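Side-chain contacts in PTS system, cellobiose-specific IIA component (Bacillus anthracis, PDB 3K1S), which probably relays a phosphoryl group from HPr to the IIB component during cellobiose uptake by the bacterial phosphotransferase system: residues E54-H57 against F58-L62; L78-A81 against Q82-M86. All blocks are in the same frame, centred on the assembly; numbering follows the deposited sequence.

Interaction 1: residues E54-H57 against F58-L62; sequences EAHH and FQTEL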
loop_
_atom_site.group_PDB
_atom_site.type_symbol
_atom_site.label_atom_id
_atom_site.label_comp_id
_atom_site.label_asym_id
_atom_site.label_seq_id
_atom_site.Cartn_x
_atom_site.Cartn_y
_atom_site.Cartn_z
ATOM N N GLU A 54 -10.492 -0.579 15.326
ATOM C CA GLU A 54 -11.919 -0.729 15.021
ATOM C C GLU A 54 -12.145 -1.474 13.705
ATOM O O GLU A 54 -13.043 -2.317 13.603
ATOM C CB GLU A 54 -12.603 0.636 14.971
ATOM C CG GLU A 54 -12.610 1.376 16.291
ATOM C CD GLU A 54 -13.618 0.809 17.269
ATOM O OE1 GLU A 54 -14.709 0.366 16.829
ATOM O OE2 GLU A 54 -13.322 0.816 18.482
ATOM N N ALA A 55 -11.335 -1.157 12.699
ATOM C CA ALA A 55 -11.397 -1.861 11.425
ATOM C C ALA A 55 -10.994 -3.326 11.618
ATOM O O ALA A 55 -11.583 -4.230 11.018
ATOM C CB ALA A 55 -10.498 -1.190 10.401
ATOM N N HIS A 56 -9.993 -3.548 12.467
ATOM C CA HIS A 56 -9.465 -4.884 12.707
ATOM C C HIS A 56 -10.543 -5.811 13.270
ATOM O O HIS A 56 -10.609 -6.985 12.906
ATOM C CB HIS A 56 -8.237 -4.821 13.624
ATOM C CG HIS A 56 -7.497 -6.117 13.741
ATOM N ND1 HIS A 56 -7.332 -6.775 14.943
ATOM C CD2 HIS A 56 -6.877 -6.878 12.807
ATOM C CE1 HIS A 56 -6.643 -7.884 14.745
ATOM N NE2 HIS A 56 -6.353 -7.970 13.458
ATOM N N HIS A 57 -11.400 -5.278 14.139
ATOM C CA HIS A 57 -12.508 -6.058 14.684
ATOM C C HIS A 57 -13.336 -6.761 13.605
ATOM O O HIS A 57 -13.703 -7.926 13.780
ATOM C CB HIS A 57 -13.404 -5.204 15.585
ATOM C CG HIS A 57 -12.728 -4.731 16.836
ATOM N ND1 HIS A 57 -12.053 -5.581 17.686
ATOM C CD2 HIS A 57 -12.634 -3.497 17.386
ATOM C CE1 HIS A 57 -11.567 -4.890 18.703
ATOM N NE2 HIS A 57 -11.905 -3.623 18.544
ATOM N N PHE A 58 -13.633 -6.057 12.506
ATOM C CA PHE A 58 -14.386 -6.634 11.382
ATOM C C PHE A 58 -13.554 -7.670 10.627
ATOM O O PHE A 58 -14.080 -8.686 10.163
ATOM C CB PHE A 58 -14.855 -5.548 10.400
ATOM C CG PHE A 58 -15.749 -4.515 11.018
ATOM C CD1 PHE A 58 -17.107 -4.762 11.189
ATOM C CD2 PHE A 58 -15.235 -3.284 11.416
ATOM C CE1 PHE A 58 -17.944 -3.803 11.771
ATOM C CE2 PHE A 58 -16.058 -2.324 12.000
ATOM C CZ PHE A 58 -17.418 -2.586 12.179
ATOM N N GLN A 59 -12.260 -7.397 10.499
ATOM C CA GLN A 59 -11.328 -8.308 9.846
ATOM C C GLN A 59 -11.341 -9.704 10.480
ATOM O O GLN A 59 -11.514 -10.715 9.784
ATOM C CB GLN A 59 -9.908 -7.729 9.878
ATOM C CG GLN A 59 -8.931 -8.417 8.933
ATOM C CD GLN A 59 -9.414 -8.406 7.495
ATOM O OE1 GLN A 59 -10.410 -7.753 7.173
ATOM N NE2 GLN A 59 -8.712 -9.130 6.621
ATOM N N THR A 60 -11.156 -9.752 11.795
ATOM C CA THR A 60 -11.093 -11.020 12.523
ATOM C C THR A 60 -12.387 -11.807 12.342
ATOM O O THR A 60 -12.356 -12.995 12.022
ATOM C CB THR A 60 -10.806 -10.808 14.023
ATOM O OG1 THR A 60 -9.823 -9.778 14.182
ATOM C CG2 THR A 60 -10.299 -12.098 14.668
ATOM N N GLU A 61 -13.519 -11.136 12.535
ATOM C CA GLU A 61 -14.827 -11.757 12.321
ATOM C C GLU A 61 -14.991 -12.312 10.905
ATOM O O GLU A 61 -15.614 -13.355 10.701
ATOM C CB GLU A 61 -15.952 -10.767 12.622
ATOM C CG GLU A 61 -17.347 -11.361 12.459
ATOM C CD GLU A 61 -17.510 -12.683 13.190
ATOM O OE1 GLU A 61 -17.230 -12.718 14.407
ATOM O OE2 GLU A 61 -17.913 -13.682 12.547
ATOM N N LEU A 62 -14.426 -11.606 9.934
ATOM C CA LEU A 62 -14.544 -11.972 8.537
ATOM C C LEU A 62 -13.730 -13.233 8.255
ATOM O O LEU A 62 -14.271 -14.228 7.771
ATOM C CB LEU A 62 -14.102 -10.801 7.649
ATOM C CG LEU A 62 -14.427 -10.782 6.155
ATOM C CD1 LEU A 62 -15.925 -10.880 5.897
ATOM C CD2 LEU A 62 -13.858 -9.518 5.523
#

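Interaction 2: residues L78-A81 against Q82-M86; sequences LIHA and QDHLM. With MG (magnesium ion), chain M.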
loop_
_atom_site.group_PDB
_atom_site.type_symbol
_atom_site.label_atom_id
_atom_site.label_comp_id
_atom_site.label_asym_id
_atom_site.label_seq_id
_atom_site.Cartn_x
_atom_site.Cartn_y
_atom_site.Cartn_z
ATOM N N LEU A 78 -15.864 -5.449 -1.449
ATOM C CA LEU A 78 -15.132 -6.195 -0.425
ATOM C C LEU A 78 -13.622 -6.187 -0.682
ATOM O O LEU A 78 -12.837 -6.007 0.246
ATOM C CB LEU A 78 -15.655 -7.628 -0.303
ATOM C CG LEU A 78 -14.937 -8.596 0.646
ATOM C CD1 LEU A 78 -14.938 -8.097 2.081
ATOM C CD2 LEU A 78 -15.575 -9.973 0.563
ATOM N N ILE A 79 -13.229 -6.373 -1.940
ATOM C CA ILE A 79 -11.815 -6.353 -2.318
ATOM C C ILE A 79 -11.245 -4.970 -2.057
ATOM O O ILE A 79 -10.157 -4.831 -1.484
ATOM C CB ILE A 79 -11.602 -6.729 -3.804
ATOM C CG1 ILE A 79 -12.058 -8.167 -4.061
ATOM C CG2 ILE A 79 -10.129 -6.530 -4.195
ATOM C CD1 ILE A 79 -12.261 -8.512 -5.524
ATOM N N HIS A 80 -11.998 -3.955 -2.469
ATOM C CA HIS A 80 -11.645 -2.555 -2.236
ATOM C C HIS A 80 -11.520 -2.264 -0.738
ATOM O O HIS A 80 -10.571 -1.606 -0.304
ATOM C CB HIS A 80 -12.709 -1.662 -2.875
ATOM C CG HIS A 80 -12.316 -0.223 -2.991
ATOM N ND1 HIS A 80 -11.201 0.195 -3.689
ATOM C CD2 HIS A 80 -12.919 0.902 -2.539
ATOM C CE1 HIS A 80 -11.124 1.513 -3.647
ATOM N NE2 HIS A 80 -12.157 1.967 -2.958
ATOM N N ALA A 81 -12.481 -2.761 0.043
ATOM C CA ALA A 81 -12.472 -2.609 1.498
ATOM C C ALA A 81 -11.215 -3.224 2.106
ATOM O O ALA A 81 -10.583 -2.631 2.976
ATOM C CB ALA A 81 -13.715 -3.241 2.106
ATOM N N GLN A 82 -10.849 -4.414 1.641
ATOM C CA GLN A 82 -9.628 -5.059 2.109
ATOM C C GLN A 82 -8.401 -4.222 1.746
ATOM O O GLN A 82 -7.479 -4.084 2.552
ATOM C CB GLN A 82 -9.513 -6.470 1.534
ATOM C CG GLN A 82 -10.521 -7.452 2.112
ATOM C CD GLN A 82 -10.215 -7.808 3.553
ATOM O OE1 GLN A 82 -9.118 -8.268 3.870
ATOM N NE2 GLN A 82 -11.187 -7.594 4.435
ATOM N N ASP A 83 -8.403 -3.666 0.535
ATOM C CA ASP A 83 -7.319 -2.807 0.063
ATOM C C ASP A 83 -7.171 -1.593 0.976
ATOM O O ASP A 83 -6.061 -1.253 1.404
ATOM C CB ASP A 83 -7.567 -2.355 -1.384
ATOM C CG ASP A 83 -7.219 -3.423 -2.416
ATOM O OD1 ASP A 83 -6.311 -4.249 -2.171
ATOM O OD2 ASP A 83 -7.841 -3.419 -3.503
ATOM N N HIS A 84 -8.295 -0.953 1.289
ATOM C CA HIS A 84 -8.292 0.211 2.180
ATOM C C HIS A 84 -7.747 -0.098 3.571
ATOM O O HIS A 84 -6.983 0.695 4.117
ATOM C CB HIS A 84 -9.679 0.858 2.269
ATOM C CG HIS A 84 -9.980 1.786 1.139
ATOM N ND1 HIS A 84 -9.226 2.912 0.879
ATOM C CD2 HIS A 84 -10.948 1.756 0.191
ATOM C CE1 HIS A 84 -9.716 3.535 -0.178
ATOM N NE2 HIS A 84 -10.760 2.853 -0.616
ATOM N N LEU A 85 -8.125 -1.244 4.138
ATOM C CA LEU A 85 -7.657 -1.626 5.474
ATOM C C LEU A 85 -6.148 -1.802 5.484
ATOM O O LEU A 85 -5.454 -1.207 6.310
ATOM C CB LEU A 85 -8.339 -2.902 5.968
ATOM C CG LEU A 85 -7.805 -3.504 7.283
ATOM C CD1 LEU A 85 -8.040 -2.567 8.457
ATOM C CD2 LEU A 85 -8.428 -4.854 7.557
HETATM N N MSE A 86 -5.650 -2.619 4.559
HETATM C CA MSE A 86 -4.216 -2.845 4.413
HETATM C C MSE A 86 -3.452 -1.570 4.034
HETATM O O MSE A 86 -2.319 -1.373 4.479
HETATM C CB MSE A 86 -3.934 -3.980 3.414
HETATM C CG MSE A 86 -4.354 -5.351 3.937
HETATM SE SE MSE A 86 -3.378 -5.888 5.563
HETATM C CE MSE A 86 -1.711 -6.478 4.718
HETATM MG MG MG M . -6.103 -6.304 -2.366
HETATM O O HOH W 1 -7.640 -6.467 -1.397
HETATM O O HOH W 2 -9.336 -1.732 -4.634
HETATM O O HOH W 3 -7.149 -6.008 -4.237
HETATM O O HOH W 4 -5.526 -8.310 -2.623
#

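Interaction 1: residues E54-H57 against F58-L62
Ala-55 O accepts the amide of Gln-59 (N to O, 3.3 Å) and His-56 O that of Thr-60 (N to O, 3.0 Å), so this part of helix 38-67 runs as a regular alpha-helix, although the bond from Glu-61 N to His-57 O is weak. The Thr-60 hydroxyl joins its own amide on His-56 O. Thr-60 OG1 lies beside its own backbone N (chi1 -41°), which turns it back down the helix to donate to His-56 O at 3.2 Å, from 43° out of the carbonyl plane. One carbonyl oxygen is thus held by two donors of the same residue, an intrahelical bond familiar for threonine. The same hydroxyl stands over one face of the His-56 imidazole, toward its rim, with Thr-60 OG1 3.7 Å from His-56 CE1. In this all-alpha, spectrin repeat-like chain of three long helices, the His-56 and Thr-60 side belongs to the exposed part of the helix, whereas Phe-58 turns to Gln-14 and Leu-15 of helix 10-34. The phenyl group leans back along the preceding turn: Phe-58 CD2 comes within 3.2 Å of Glu-54 O, and Ala-55 O lies at the ring edge, near its plane. Gln-59 rests its CB 3.2 Å from His-56 O, then bends at chi2 toward Gln-82. Further on, the carboxylate of Glu-61 forms a salt bridge with Arg-68.

Interaction 2: residues L78-A81 against Q82-M86
Gln-82 folds back on the turn before it: its chain bends at chi2, and Gln-82 CG lies 3.3 Å from Leu-78 O, the oxygen that also accepts the Gln-82 amide. The carboxamide at its end has its partner in Gln-59 of helix 38-67. His-80 works on another side of the helix. Its CG, anti to the backbone N (chi1 -166°), sends the ring up the helix toward the next turn, where His-84 meets it in a T-shaped pair, the edge of His-84 directed at the face of His-80. The planes stand at 82° and the ring centroids 4.2 Å apart. His-84 CD2 sits over the face, toward the rim, 3.4 Å from His-80 NE2, and His-80 NE2 and His-84 NE2 are 2.9 Å apart. At the edge of the His-80 ring, in its plane, His-80 ND1 has a water at 2.8 Å. His-80, in the His-Ala-Gln-Asp-His run, is probably the phosphorylated histidine, as in lactose IIA proteins. Nearby, Asp-83 OD1 binds magnesium at 2.1 Å, and a magnesium-bound water donates to Asp-83 OD2 at 2.8 Å. Three waters and Asp-83 of each of the two neighbouring subunits complete six ligands, so the ion joins the trimer. Within helix 76-108, Ala-81 faces Pro-12 and Ile-16 of helix 10-34, Leu-78 and Leu-85 pack on helix 38-67, and Ile-79 meets Ile-79 of both neighbouring subunits.

Both contacts follow a single helix turn by turn, yet they differ with their place in the fold. Interaction 1, on helix 38-67, is partly buried, and its exposed side carries polar side chains, of which the Thr-60 hydroxyl bonds within the helix. Interaction 2, on helix 76-108, is buried and organised around paired imidazoles, ordered waters and a metal shared by three subunits. The two helices follow each other in the chain and join here: Gln-59 OE1 takes a probable hydrogen bond from Gln-82 NE2 at 2.9 Å, beside hydrophobic packing of Ala-55 CB on Leu-85 CD1 at 3.4 Å. Gln-59 also packs on His-80 of the second subunit, so both interactions reach the trimer interface.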